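Local coordinates for protein PLP-Dependent L-Arginine Hydroxylase MppP (Streptomyces wadayamensis, PDB 6C9B) that uses pyridoxal 5'-phosphate to oxidise L-arginine, acting as an oxidase rather than an oxygenase, and binds its product 4-hydroxy-2-ketoarginine, at residues B[23-28]-B[331-336]; B[160-165]-B[300-305]; B[289-294]-B[365-370]; B[310-315]-B[349-354]. One frame throughout, in Å; residues are numbered along the deposited sequence.

Contact 1 of 4, residues B[23-28]-B[331-336]; sequences LNIADG and VFALPC. With EGV ((4S)-5-carbamimidamido-4-hydroxy-2-oxopentanoic acid), chain F.
Asn24 and Phe332 pair as a short parallel beta bridge, the two chains running only 4° apart, and Phe332 is hydrogen-bonded through its backbone to both neighbours of Asn24. Its N gives a nearly straight bond of 3.0 Å to Leu23 O, and its O takes the N-H of Ile25 at 2.8 Å. On the face that carries Leu23 and Val331 the aliphatic side chains cross obliquely. Leu23 CD1 lies 3.6 Å from Val331 CG2, while Ile25 CD1 reaches both Val331 CG1 and Ala333 CB. Ile25 holds CG1 between its backbone N and carbonyl carbon (chi1 51°), which sets that atom 3.2 Å from Phe332 O. Helix 359-372 covers the same side through Ser365. Past the bridge the segment 23-28 turns away from its partner. Asn24 OD1 accepts from Ala26 N at 2.8 Å, an Asx turn, and Asn24 ND2 donates to Asp27 OD2 from above the carboxylate plane. The other oxygen, Asp27 OD1, is salt-bridged to Arg31. Beyond the turn Gly28 N donates a bent hydrogen bond of 2.8 Å to EGV O12, while Ala26 O accepts from Arg352 NH1. An edge strand of the small-domain sheet thus becomes a wall of the ligand pocket. One backbone N-H binds the product carboxylate directly, and a buried carbonyl engages the arginine that binds it too, so the turn probably helps to fix both.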
loop_
_atom_site.group_PDB
_atom_site.type_symbol
_atom_site.label_atom_id
_atom_site.label_comp_id
_atom_site.label_asym_id
_atom_site.label_seq_id
_atom_site.Cartn_x
_atom_site.Cartn_y
_atom_site.Cartn_z
ATOM N N LEU B 23 -20.835 16.277 -3.167
ATOM C CA LEU B 23 -20.098 17.433 -3.647
ATOM C C LEU B 23 -18.720 17.447 -3.018
ATOM O O LEU B 23 -18.305 18.435 -2.404
ATOM C CB LEU B 23 -20.866 18.723 -3.361
ATOM C CG LEU B 23 -22.248 18.716 -4.026
ATOM C CD1 LEU B 23 -23.025 19.945 -3.637
ATOM C CD2 LEU B 23 -22.143 18.668 -5.540
ATOM N N ASN B 24 -18.019 16.331 -3.166
ATOM C CA ASN B 24 -16.611 16.232 -2.787
ATOM C C ASN B 24 -15.800 16.908 -3.889
ATOM O O ASN B 24 -15.802 16.452 -5.035
ATOM C CB ASN B 24 -16.248 14.759 -2.586
ATOM C CG ASN B 24 -14.740 14.479 -2.623
ATOM O OD1 ASN B 24 -13.906 15.385 -2.642
ATOM N ND2 ASN B 24 -14.393 13.189 -2.653
ATOM N N ILE B 25 -15.172 18.049 -3.572
ATOM C CA ILE B 25 -14.196 18.673 -4.475
ATOM C C ILE B 25 -12.886 18.842 -3.714
ATOM O O ILE B 25 -12.139 19.813 -3.906
ATOM C CB ILE B 25 -14.711 20.009 -5.051
ATOM C CG1 ILE B 25 -15.217 20.933 -3.925
ATOM C CG2 ILE B 25 -15.796 19.733 -6.085
ATOM C CD1 ILE B 25 -15.398 22.382 -4.360
ATOM N N ALA B 26 -12.581 17.861 -2.870
ATOM C CA ALA B 26 -11.435 17.912 -1.982
ATOM C C ALA B 26 -10.278 17.061 -2.499
ATOM O O ALA B 26 -9.279 17.605 -2.985
ATOM C CB ALA B 26 -11.809 17.454 -0.568
ATOM N N ASP B 27 -10.368 15.737 -2.377
ATOM C CA ASP B 27 -9.198 14.944 -2.730
ATOM C C ASP B 27 -8.962 15.004 -4.237
ATOM O O ASP B 27 -9.870 15.249 -5.038
ATOM C CB ASP B 27 -9.336 13.493 -2.284
ATOM C CG ASP B 27 -10.429 12.787 -3.014
ATOM O OD1 ASP B 27 -10.270 12.558 -4.236
ATOM O OD2 ASP B 27 -11.434 12.460 -2.352
ATOM N N GLY B 28 -7.719 14.780 -4.614
ATOM C CA GLY B 28 -7.359 14.994 -5.995
ATOM C C GLY B 28 -7.561 13.818 -6.906
ATOM O O GLY B 28 -7.287 13.938 -8.104
ATOM N N VAL B 331 -20.733 20.942 0.658
ATOM C CA VAL B 331 -19.645 21.010 -0.319
ATOM C C VAL B 331 -18.342 20.899 0.446
ATOM O O VAL B 331 -18.153 21.595 1.450
ATOM C CB VAL B 331 -19.684 22.315 -1.129
ATOM C CG1 VAL B 331 -18.429 22.482 -1.964
ATOM C CG2 VAL B 331 -20.945 22.336 -2.009
ATOM N N PHE B 332 -17.446 20.034 -0.027
ATOM C CA PHE B 332 -16.181 19.772 0.664
ATOM C C PHE B 332 -14.994 20.101 -0.227
ATOM O O PHE B 332 -14.680 19.358 -1.166
ATOM C CB PHE B 332 -16.112 18.323 1.134
ATOM C CG PHE B 332 -17.091 18.010 2.214
ATOM C CD1 PHE B 332 -16.758 18.206 3.544
ATOM C CD2 PHE B 332 -18.366 17.547 1.904
ATOM C CE1 PHE B 332 -17.668 17.927 4.548
ATOM C CE2 PHE B 332 -19.271 17.273 2.905
ATOM C CZ PHE B 332 -18.925 17.467 4.226
ATOM N N ALA B 333 -14.278 21.175 0.122
ATOM C CA ALA B 333 -13.031 21.540 -0.523
ATOM C C ALA B 333 -11.881 21.266 0.450
ATOM O O ALA B 333 -12.041 20.518 1.425
ATOM C CB ALA B 333 -13.098 23.001 -0.982
ATOM N N LEU B 334 -10.710 21.823 0.162
ATOM C CA LEU B 334 -9.536 21.562 0.981
ATOM C C LEU B 334 -8.856 22.872 1.360
ATOM O O LEU B 334 -8.443 23.633 0.464
ATOM C CB LEU B 334 -8.589 20.652 0.203
ATOM C CG LEU B 334 -7.530 19.855 0.919
ATOM C CD1 LEU B 334 -8.188 18.951 1.916
ATOM C CD2 LEU B 334 -6.745 19.059 -0.135
ATOM N N PRO B 335 -8.710 23.193 2.650
ATOM C CA PRO B 335 -7.893 24.361 3.008
ATOM C C PRO B 335 -6.447 24.143 2.630
ATOM O O PRO B 335 -5.924 23.030 2.685
ATOM C CB PRO B 335 -8.042 24.477 4.527
ATOM C CG PRO B 335 -9.209 23.561 4.889
ATOM C CD PRO B 335 -9.231 22.498 3.841
ATOM N N CYS B 336 -5.781 25.227 2.279
ATOM C CA CYS B 336 -4.451 25.086 1.712
ATOM C C CYS B 336 -3.322 25.109 2.734
ATOM O O CYS B 336 -2.182 24.852 2.341
ATOM C CB CYS B 336 -4.195 26.179 0.688
ATOM S SG CYS B 336 -4.811 25.676 -0.906
HETATM C C10 EGV F . -4.418 14.982 -3.256
HETATM C C02 EGV F . -4.163 10.721 -0.558
HETATM C C03 EGV F . -2.304 10.242 1.039
HETATM C C06 EGV F . -3.581 11.504 -1.719
HETATM C C07 EGV F . -4.140 12.941 -1.627
HETATM C C09 EGV F . -3.513 13.917 -2.657
HETATM N N01 EGV F . -3.478 10.981 0.700
HETATM N N04 EGV F . -1.645 10.489 2.269
HETATM N N05 EGV F . -1.813 9.358 0.195
HETATM O O08 EGV F . -3.965 10.933 -2.903
HETATM O O11 EGV F . -3.960 15.631 -4.177
HETATM O O12 EGV F . -5.574 15.181 -2.834
HETATM O O13 EGV F . -2.335 13.858 -2.995
#

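Contact 2 of 4, residues B[160-165]-B[300-305]; sequences NPTGRV and FPDPES
Ser305 OG is held by two polar partners, a water at 2.7 Å from OG and the backbone N of Ser307, and packs 3.4 Å from Gly163 CA. The same water donates to Pro161 O at 2.8 Å and so spans the two loops. Segment 160-165 carries the Asn-Pro-Thr-Gly sequence familiar from aminotransferases of this family, with a cis peptide before Pro161. As in those relatives, Asn160 binds the cofactor: its ND2 donates to O3 of the modified lysine at position 221, and also to the product EGV. The contact links a loop of the large, cofactor-binding domain to segment 300-305 in the small domain. Thr162 bends the first loop into an ST turn, OG1 accepting from Arg164 N at 3.1 Å while Glu134 binds the same hydroxyl. Gly163 follows with a positive phi (74°); having no CB, it lets Ser305 OG approach to the place a side chain would take. On the other side Asp302 to Ser305 form a type I turn, closed by Ser305 N bonding to Asp302 O. Arg289 NH2 binds the latter oxygen as well. Asp302 turns CG away from its own carbonyl carbon (chi1 -46°), and the side chain comes up against the Thr162 backbone. Asp302 OD2 is salt-bridged to Arg311 NE, which would offset the closeness of its carboxylate to Thr162 O. Thr162 O sits 3.4 Å from both CB and CG of Asp302, while Thr162 CB lies 3.8 Å from Asp302 OD1.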
loop_
_atom_site.group_PDB
_atom_site.type_symbol
_atom_site.label_atom_id
_atom_site.label_comp_id
_atom_site.label_asym_id
_atom_site.label_seq_id
_atom_site.Cartn_x
_atom_site.Cartn_y
_atom_site.Cartn_z
ATOM N N ASN B 160 2.110 19.766 -6.958
ATOM C CA ASN B 160 0.798 19.721 -6.308
ATOM C C ASN B 160 0.981 20.560 -5.065
ATOM O O ASN B 160 1.740 20.154 -4.176
ATOM C CB ASN B 160 0.443 18.278 -5.958
ATOM C CG ASN B 160 -0.873 18.143 -5.274
ATOM O OD1 ASN B 160 -1.567 19.125 -4.998
ATOM N ND2 ASN B 160 -1.259 16.908 -5.047
ATOM N N PRO B 161 0.343 21.727 -4.927
ATOM C CA PRO B 161 -0.901 22.151 -5.575
ATOM C C PRO B 161 -0.816 23.177 -6.695
ATOM O O PRO B 161 -1.833 23.588 -7.257
ATOM C CB PRO B 161 -1.667 22.747 -4.390
ATOM C CG PRO B 161 -0.581 23.430 -3.610
ATOM C CD PRO B 161 0.607 22.504 -3.701
ATOM N N THR B 162 0.382 23.603 -7.059
ATOM C CA THR B 162 0.523 24.794 -7.874
ATOM C C THR B 162 0.540 24.527 -9.371
ATOM O O THR B 162 0.385 25.475 -10.153
ATOM C CB THR B 162 1.826 25.512 -7.545
ATOM O OG1 THR B 162 2.908 24.699 -8.022
ATOM C CG2 THR B 162 1.966 25.796 -6.050
ATOM N N GLY B 163 0.760 23.287 -9.783
ATOM C CA GLY B 163 0.916 22.948 -11.188
ATOM C C GLY B 163 2.225 23.361 -11.820
ATOM O O GLY B 163 2.397 23.172 -13.030
ATOM N N ARG B 164 3.139 23.957 -11.067
ATOM C CA ARG B 164 4.344 24.495 -11.669
ATOM C C ARG B 164 5.219 23.357 -12.160
ATOM O O ARG B 164 5.456 22.391 -11.433
ATOM C CB ARG B 164 5.090 25.347 -10.645
ATOM C CG ARG B 164 6.048 26.361 -11.234
ATOM C CD ARG B 164 5.856 27.727 -10.566
ATOM N NE ARG B 164 7.020 28.590 -10.777
ATOM C CZ ARG B 164 7.420 29.547 -9.944
ATOM N NH1 ARG B 164 6.760 29.804 -8.818
ATOM N NH2 ARG B 164 8.507 30.246 -10.241
ATOM N N VAL B 165 5.741 23.492 -13.372
ATOM C CA VAL B 165 6.501 22.428 -14.021
ATOM C C VAL B 165 7.973 22.808 -14.026
ATOM O O VAL B 165 8.341 23.886 -14.506
ATOM C CB VAL B 165 6.016 22.198 -15.459
ATOM C CG1 VAL B 165 6.888 21.192 -16.179
ATOM C CG2 VAL B 165 4.576 21.735 -15.464
ATOM N N PHE B 300 -6.711 33.868 -8.618
ATOM C CA PHE B 300 -6.202 32.537 -8.921
ATOM C C PHE B 300 -4.687 32.545 -8.931
ATOM O O PHE B 300 -4.083 33.148 -9.840
ATOM C CB PHE B 300 -6.759 32.064 -10.257
ATOM C CG PHE B 300 -8.217 31.761 -10.172
ATOM C CD1 PHE B 300 -8.639 30.510 -9.759
ATOM C CD2 PHE B 300 -9.149 32.736 -10.416
ATOM C CE1 PHE B 300 -9.972 30.234 -9.633
ATOM C CE2 PHE B 300 -10.498 32.457 -10.291
ATOM C CZ PHE B 300 -10.890 31.210 -9.892
ATOM N N PRO B 301 -4.037 31.951 -7.924
ATOM C CA PRO B 301 -2.576 32.104 -7.814
ATOM C C PRO B 301 -1.784 31.428 -8.914
ATOM O O PRO B 301 -0.631 31.824 -9.132
ATOM C CB PRO B 301 -2.250 31.493 -6.446
ATOM C CG PRO B 301 -3.457 30.849 -5.961
ATOM C CD PRO B 301 -4.638 31.375 -6.705
ATOM N N ASP B 302 -2.348 30.447 -9.620
ATOM C CA ASP B 302 -1.615 29.662 -10.615
ATOM C C ASP B 302 -2.271 29.800 -11.985
ATOM O O ASP B 302 -2.889 28.852 -12.490
ATOM C CB ASP B 302 -1.564 28.204 -10.166
ATOM C CG ASP B 302 -1.194 28.070 -8.698
ATOM O OD1 ASP B 302 -0.163 28.660 -8.309
ATOM O OD2 ASP B 302 -1.939 27.407 -7.947
ATOM N N PRO B 303 -2.162 30.978 -12.618
ATOM C CA PRO B 303 -2.931 31.204 -13.848
ATOM C C PRO B 303 -2.603 30.230 -14.959
ATOM O O PRO B 303 -3.483 29.942 -15.778
ATOM C CB PRO B 303 -2.570 32.652 -14.242
ATOM C CG PRO B 303 -1.371 33.028 -13.417
ATOM C CD PRO B 303 -1.452 32.195 -12.176
ATOM N N GLU B 304 -1.373 29.712 -15.017
ATOM C CA GLU B 304 -0.935 28.839 -16.099
ATOM C C GLU B 304 -1.039 27.352 -15.770
ATOM O O GLU B 304 -0.649 26.522 -16.597
ATOM C CB GLU B 304 0.518 29.158 -16.473
ATOM C CG GLU B 304 0.751 30.593 -16.910
ATOM C CD GLU B 304 0.073 30.921 -18.230
ATOM O OE1 GLU B 304 0.788 31.099 -19.241
ATOM O OE2 GLU B 304 -1.174 30.991 -18.260
ATOM N N SER B 305 -1.542 26.988 -14.602
ATOM C CA SER B 305 -1.586 25.569 -14.236
ATOM C C SER B 305 -2.472 24.784 -15.188
ATOM O O SER B 305 -3.539 25.251 -15.613
ATOM C CB SER B 305 -2.110 25.387 -12.817
ATOM O OG SER B 305 -2.087 24.001 -12.461
HETATM O O HOH W 1 -2.808 23.678 -9.880
#

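Contact 3 of 4, residues B[289-294]-B[365-370]; sequences RRALAG and SVQVLR
Ala291 CB presses on Val366 CG2 at 3.5 Å, a tight fit for two carbons, where helix 256-291 ends. Leu292, the first residue beyond, completes the apolar part and splits its branches between two neighbours: CD1 meets Leu369 CD2 at 3.7 Å, the two leucine side chains crossing at about a right angle, and CD2 rests 3.8 Å from the backbone N of Arg370. The polar approach is made without a hydrogen bond. The Arg370 side chain leaves the helix with CG anti to the backbone N (chi1 177°) and stays extended as far as NE, and the extended chain passes close to Ala291 O. That oxygen is 3.1 Å from Arg370 CD and lies over one face of the guanidinium, 3.4 Å from CZ. The positive charge beside a carbonyl at a helix C terminus is probably favourable. On the exposed side the bent Gln367 side chain has NE2 3.8 Å from Ala291 CB. Leu292 also touches Phe300, while Leu369 packs on Ile353 and on helix 319-327. Far from the cofactor, this is packing of a helix C terminus and the residue after it on helix 359-372, beside the sheet of the small C-terminal domain of the aminotransferase fold.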
loop_
_atom_site.group_PDB
_atom_site.type_symbol
_atom_site.label_atom_id
_atom_site.label_comp_id
_atom_site.label_asym_id
_atom_site.label_seq_id
_atom_site.Cartn_x
_atom_site.Cartn_y
_atom_site.Cartn_z
ATOM N N ARG B 289 -13.111 29.216 -12.951
ATOM C CA ARG B 289 -12.656 30.601 -13.011
ATOM C C ARG B 289 -13.779 31.527 -13.457
ATOM O O ARG B 289 -13.923 32.630 -12.922
ATOM C CB ARG B 289 -11.432 30.708 -13.924
ATOM C CG ARG B 289 -10.229 29.972 -13.339
ATOM C CD ARG B 289 -8.959 30.158 -14.100
ATOM N NE ARG B 289 -7.865 29.477 -13.414
ATOM C CZ ARG B 289 -6.619 29.422 -13.867
ATOM N NH1 ARG B 289 -6.291 30.003 -15.016
ATOM N NH2 ARG B 289 -5.706 28.794 -13.166
ATOM N N ARG B 290 -14.635 31.055 -14.367
ATOM C CA ARG B 290 -15.802 31.833 -14.781
ATOM C C ARG B 290 -16.780 32.036 -13.622
ATOM O O ARG B 290 -17.412 33.093 -13.515
ATOM C CB ARG B 290 -16.486 31.120 -15.955
ATOM C CG ARG B 290 -17.707 31.814 -16.548
ATOM C CD ARG B 290 -18.222 31.052 -17.776
ATOM N NE ARG B 290 -17.131 30.705 -18.689
ATOM C CZ ARG B 290 -16.689 29.472 -18.943
ATOM N NH1 ARG B 290 -17.250 28.406 -18.383
ATOM N NH2 ARG B 290 -15.680 29.306 -19.787
ATOM N N ALA B 291 -16.948 31.027 -12.763
ATOM C CA ALA B 291 -17.921 31.136 -11.679
ATOM C C ALA B 291 -17.461 32.119 -10.609
ATOM O O ALA B 291 -18.281 32.804 -9.989
ATOM C CB ALA B 291 -18.176 29.764 -11.063
ATOM N N LEU B 292 -16.158 32.177 -10.359
ATOM C CA LEU B 292 -15.568 33.019 -9.321
ATOM C C LEU B 292 -14.942 34.253 -9.937
ATOM O O LEU B 292 -13.828 34.679 -9.614
ATOM C CB LEU B 292 -14.553 32.210 -8.529
ATOM C CG LEU B 292 -15.184 30.923 -8.008
ATOM C CD1 LEU B 292 -14.104 30.074 -7.370
ATOM C CD2 LEU B 292 -16.278 31.235 -7.002
ATOM N N ALA B 293 -15.713 34.842 -10.840
ATOM C CA ALA B 293 -15.204 35.812 -11.802
ATOM C C ALA B 293 -14.974 37.179 -11.173
ATOM O O ALA B 293 -13.836 37.602 -10.946
ATOM C CB ALA B 293 -16.209 35.926 -12.944
ATOM N N GLY B 294 -16.059 37.892 -10.925
ATOM C CA GLY B 294 -15.986 39.214 -10.356
ATOM C C GLY B 294 -16.329 39.147 -8.891
ATOM O O GLY B 294 -16.839 40.117 -8.319
ATOM N N SER B 365 -20.836 22.898 -7.020
ATOM C CA SER B 365 -20.002 23.230 -5.870
ATOM C C SER B 365 -19.455 24.646 -5.945
ATOM O O SER B 365 -19.391 25.346 -4.927
ATOM C CB SER B 365 -18.844 22.242 -5.772
ATOM O OG SER B 365 -19.341 20.940 -5.607
ATOM N N VAL B 366 -18.994 25.068 -7.123
ATOM C CA VAL B 366 -18.414 26.403 -7.222
ATOM C C VAL B 366 -19.480 27.485 -7.289
ATOM O O VAL B 366 -19.174 28.643 -6.999
ATOM C CB VAL B 366 -17.460 26.522 -8.423
ATOM C CG1 VAL B 366 -16.436 25.393 -8.387
ATOM C CG2 VAL B 366 -18.213 26.528 -9.743
ATOM N N GLN B 367 -20.725 27.155 -7.652
ATOM C CA GLN B 367 -21.784 28.145 -7.497
ATOM C C GLN B 367 -22.060 28.388 -6.023
ATOM O O GLN B 367 -22.295 29.531 -5.607
ATOM C CB GLN B 367 -23.057 27.700 -8.221
ATOM C CG GLN B 367 -22.985 27.821 -9.731
ATOM C CD GLN B 367 -22.733 29.255 -10.203
ATOM O OE1 GLN B 367 -23.261 30.215 -9.630
ATOM N NE2 GLN B 367 -21.923 29.401 -11.248
ATOM N N VAL B 368 -22.023 27.319 -5.220
ATOM C CA VAL B 368 -22.128 27.461 -3.773
ATOM C C VAL B 368 -20.982 28.307 -3.248
ATOM O O VAL B 368 -21.181 29.201 -2.419
ATOM C CB VAL B 368 -22.153 26.079 -3.091
ATOM C CG1 VAL B 368 -22.143 26.221 -1.569
ATOM C CG2 VAL B 368 -23.368 25.293 -3.519
ATOM N N LEU B 369 -19.759 28.034 -3.710
ATOM C CA LEU B 369 -18.629 28.828 -3.258
ATOM C C LEU B 369 -18.819 30.296 -3.622
ATOM O O LEU B 369 -18.519 31.186 -2.818
ATOM C CB LEU B 369 -17.325 28.269 -3.845
ATOM C CG LEU B 369 -16.029 28.994 -3.478
ATOM C CD1 LEU B 369 -15.814 29.033 -1.973
ATOM C CD2 LEU B 369 -14.847 28.335 -4.168
ATOM N N ARG B 370 -19.344 30.572 -4.819
ATOM C CA ARG B 370 -19.584 31.954 -5.213
ATOM C C ARG B 370 -20.493 32.665 -4.218
ATOM O O ARG B 370 -20.261 33.831 -3.880
ATOM C CB ARG B 370 -20.194 32.010 -6.610
ATOM C CG ARG B 370 -20.524 33.427 -7.031
ATOM C CD ARG B 370 -20.917 33.518 -8.478
ATOM N NE ARG B 370 -20.622 34.853 -8.987
ATOM C CZ ARG B 370 -20.709 35.209 -10.261
ATOM N NH1 ARG B 370 -21.089 34.328 -11.180
ATOM N NH2 ARG B 370 -20.413 36.453 -10.612
#

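Contact 4 of 4, residues B[310-315]-B[349-354]; sequences ERVAFA and HMVRIA. With EGV ((4S)-5-carbamimidamido-4-hydroxy-2-oxopentanoic acid), chain F.
The Phe314 ring has His349 O over one face, 3.3 Å above its plane and offset toward the rim, and Val351 CG1 at its edge, 3.7 Å from CZ. Phe314 chi1 is 20°, away from a staggered value, and CG lies near the carbonyl to which its own N donates. The Arg311 guanidinium carries Met350 SD over one face, 4.0 Å from CZ; its NE is salt-bridged to Asp302. The Arg352 guanidinium works edge-on instead, with the product's carboxylate carbon in its plane. Arg352 NH1 donates to EGV O12 at 2.8 Å and NH2 to EGV O11 at 3.0 Å, a two-pronged grip like that on the substrate carboxylate in related aminotransferases. Strands 310-314 and 350-354 run antiparallel as neighbours in the small-domain sheet. Two hydrogen-bonded pairs, Glu310 with Ile353 and Val312 with Val351, alternate with non-hydrogen-bonded pairs, Arg311 with Arg352 and Ala313 with Met350. Both bonds of the first pair are 2.8 Å between N and O of Glu310 and Ile353. Arg311, Ala313, Met350 and Arg352 share one face, where Ala313 CB touches Met350 CG at 3.8 Å. On the other, Ile353 packs against helix 359-372, and Glu310 is salt-bridged to Arg289 and Arg285.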
loop_
_atom_site.group_PDB
_atom_site.type_symbol
_atom_site.label_atom_id
_atom_site.label_comp_id
_atom_site.label_asym_id
_atom_site.label_seq_id
_atom_site.Cartn_x
_atom_site.Cartn_y
_atom_site.Cartn_z
ATOM N N GLU B 310 -6.976 23.029 -8.402
ATOM C CA GLU B 310 -6.978 24.474 -8.618
ATOM C C GLU B 310 -7.012 25.200 -7.284
ATOM O O GLU B 310 -7.958 25.033 -6.510
ATOM C CB GLU B 310 -8.189 24.881 -9.480
ATOM C CG GLU B 310 -8.375 26.366 -9.699
ATOM C CD GLU B 310 -7.416 26.968 -10.728
ATOM O OE1 GLU B 310 -6.485 26.278 -11.196
ATOM O OE2 GLU B 310 -7.593 28.154 -11.056
ATOM N N ARG B 311 -6.036 26.071 -7.057
ATOM C CA ARG B 311 -6.031 26.943 -5.884
ATOM C C ARG B 311 -6.842 28.198 -6.155
ATOM O O ARG B 311 -6.789 28.776 -7.245
ATOM C CB ARG B 311 -4.609 27.354 -5.498
ATOM C CG ARG B 311 -3.708 26.196 -5.092
ATOM C CD ARG B 311 -2.493 26.716 -4.346
ATOM N NE ARG B 311 -1.622 27.519 -5.195
ATOM C CZ ARG B 311 -0.538 28.148 -4.747
ATOM N NH1 ARG B 311 -0.239 28.074 -3.464
ATOM N NH2 ARG B 311 0.227 28.862 -5.565
ATOM N N VAL B 312 -7.585 28.627 -5.141
ATOM C CA VAL B 312 -8.339 29.870 -5.180
ATOM C C VAL B 312 -7.964 30.667 -3.932
ATOM O O VAL B 312 -7.959 30.123 -2.824
ATOM C CB VAL B 312 -9.859 29.613 -5.249
ATOM C CG1 VAL B 312 -10.322 28.838 -4.079
ATOM C CG2 VAL B 312 -10.610 30.933 -5.339
ATOM N N ALA B 313 -7.617 31.937 -4.111
ATOM C CA ALA B 313 -7.249 32.812 -3.011
ATOM C C ALA B 313 -8.349 33.823 -2.755
ATOM O O ALA B 313 -9.073 34.232 -3.670
ATOM C CB ALA B 313 -5.956 33.578 -3.301
ATOM N N PHE B 314 -8.448 34.264 -1.510
ATOM C CA PHE B 314 -9.440 35.274 -1.182
ATOM C C PHE B 314 -8.819 36.281 -0.230
ATOM O O PHE B 314 -7.960 35.941 0.587
ATOM C CB PHE B 314 -10.708 34.657 -0.581
ATOM C CG PHE B 314 -10.501 33.320 -0.032
ATOM C CD1 PHE B 314 -10.000 33.158 1.243
ATOM C CD2 PHE B 314 -10.749 32.203 -0.807
ATOM C CE1 PHE B 314 -9.777 31.904 1.747
ATOM C CE2 PHE B 314 -10.526 30.959 -0.322
ATOM C CZ PHE B 314 -10.041 30.802 0.963
ATOM N N ALA B 315 -9.207 37.531 -0.386
ATOM C CA ALA B 315 -8.875 38.520 0.617
ATOM C C ALA B 315 -9.977 38.514 1.665
ATOM O O ALA B 315 -11.144 38.250 1.361
ATOM C CB ALA B 315 -8.721 39.904 -0.018
ATOM N N HIS B 349 -5.070 31.851 3.257
ATOM C CA HIS B 349 -6.126 32.531 2.520
ATOM C C HIS B 349 -6.410 31.851 1.191
ATOM O O HIS B 349 -6.867 32.498 0.254
ATOM C CB HIS B 349 -5.769 34.003 2.336
ATOM C CG HIS B 349 -5.665 34.739 3.635
ATOM N ND1 HIS B 349 -6.772 35.099 4.374
ATOM C CD2 HIS B 349 -4.588 35.148 4.347
ATOM C CE1 HIS B 349 -6.381 35.713 5.477
ATOM N NE2 HIS B 349 -5.061 35.751 5.486
ATOM N N MET B 350 -6.170 30.539 1.117
ATOM C CA MET B 350 -6.482 29.753 -0.067
ATOM C C MET B 350 -7.228 28.471 0.290
ATOM O O MET B 350 -7.050 27.896 1.374
ATOM C CB MET B 350 -5.221 29.397 -0.828
ATOM C CG MET B 350 -4.560 30.605 -1.443
ATOM S SD MET B 350 -3.032 30.120 -2.290
ATOM C CE MET B 350 -1.861 30.104 -0.929
ATOM N N VAL B 351 -8.068 28.022 -0.650
ATOM C CA VAL B 351 -8.573 26.653 -0.670
ATOM C C VAL B 351 -8.201 26.028 -2.004
ATOM O O VAL B 351 -7.917 26.717 -2.986
ATOM C CB VAL B 351 -10.100 26.545 -0.460
ATOM C CG1 VAL B 351 -10.505 27.140 0.859
ATOM C CG2 VAL B 351 -10.830 27.219 -1.564
ATOM N N ARG B 352 -8.250 24.705 -2.042
ATOM C CA ARG B 352 -7.957 23.942 -3.250
ATOM C C ARG B 352 -9.210 23.196 -3.679
ATOM O O ARG B 352 -9.906 22.609 -2.848
ATOM C CB ARG B 352 -6.804 22.945 -3.031
ATOM C CG ARG B 352 -6.171 22.477 -4.324
ATOM C CD ARG B 352 -5.261 21.256 -4.125
ATOM N NE ARG B 352 -6.058 20.061 -3.833
ATOM C CZ ARG B 352 -5.574 18.817 -3.795
ATOM N NH1 ARG B 352 -6.378 17.802 -3.527
ATOM N NH2 ARG B 352 -4.285 18.579 -4.024
ATOM N N ILE B 353 -9.490 23.233 -4.982
ATOM C CA ILE B 353 -10.647 22.592 -5.608
ATOM C C ILE B 353 -10.167 21.485 -6.539
ATOM O O ILE B 353 -9.256 21.701 -7.348
ATOM C CB ILE B 353 -11.466 23.627 -6.400
ATOM C CG1 ILE B 353 -11.998 24.698 -5.459
ATOM C CG2 ILE B 353 -12.603 22.981 -7.172
ATOM C CD1 ILE B 353 -12.615 25.871 -6.212
ATOM N N ALA B 354 -10.786 20.310 -6.431
ATOM C CA ALA B 354 -10.494 19.184 -7.308
ATOM C C ALA B 354 -11.238 19.312 -8.628
ATOM O O ALA B 354 -12.454 19.524 -8.648
ATOM C CB ALA B 354 -10.907 17.868 -6.645
HETATM C C10 EGV F . -4.418 14.982 -3.256
HETATM C C02 EGV F . -4.163 10.721 -0.558
HETATM C C03 EGV F . -2.304 10.242 1.039
HETATM C C06 EGV F . -3.581 11.504 -1.719
HETATM C C07 EGV F . -4.140 12.941 -1.627
HETATM C C09 EGV F . -3.513 13.917 -2.657
HETATM N N01 EGV F . -3.478 10.981 0.700
HETATM N N04 EGV F . -1.645 10.489 2.269
HETATM N N05 EGV F . -1.813 9.358 0.195
HETATM O O08 EGV F . -3.965 10.933 -2.903
HETATM O O11 EGV F . -3.960 15.631 -4.177
HETATM O O12 EGV F . -5.574 15.181 -2.834
HETATM O O13 EGV F . -2.335 13.858 -2.995
#

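In the fold
From the N terminus, contact 1 opens at 23-28 and closes only at 331-336, spanning contact 2 entirely. Contact 2 joins the large-domain loop 160-165 to 300-305. Contact 3 opens at 289-294, before contact 2 has closed, and ends at 365-370, so it crosses both contacts 1 and 2. Contact 4 follows contact 2 in series, crosses contact 1, and falls wholly within the span of contact 3. In space, strands 331-335 and 350-354 put contacts 1 and 4 side by side in one sheet, both reaching the product. Arg289 and Arg311 tie contacts 2, 3 and 4 by salt bridges and hydrogen bonds, while Ser365 packs contact 3 on contact 1.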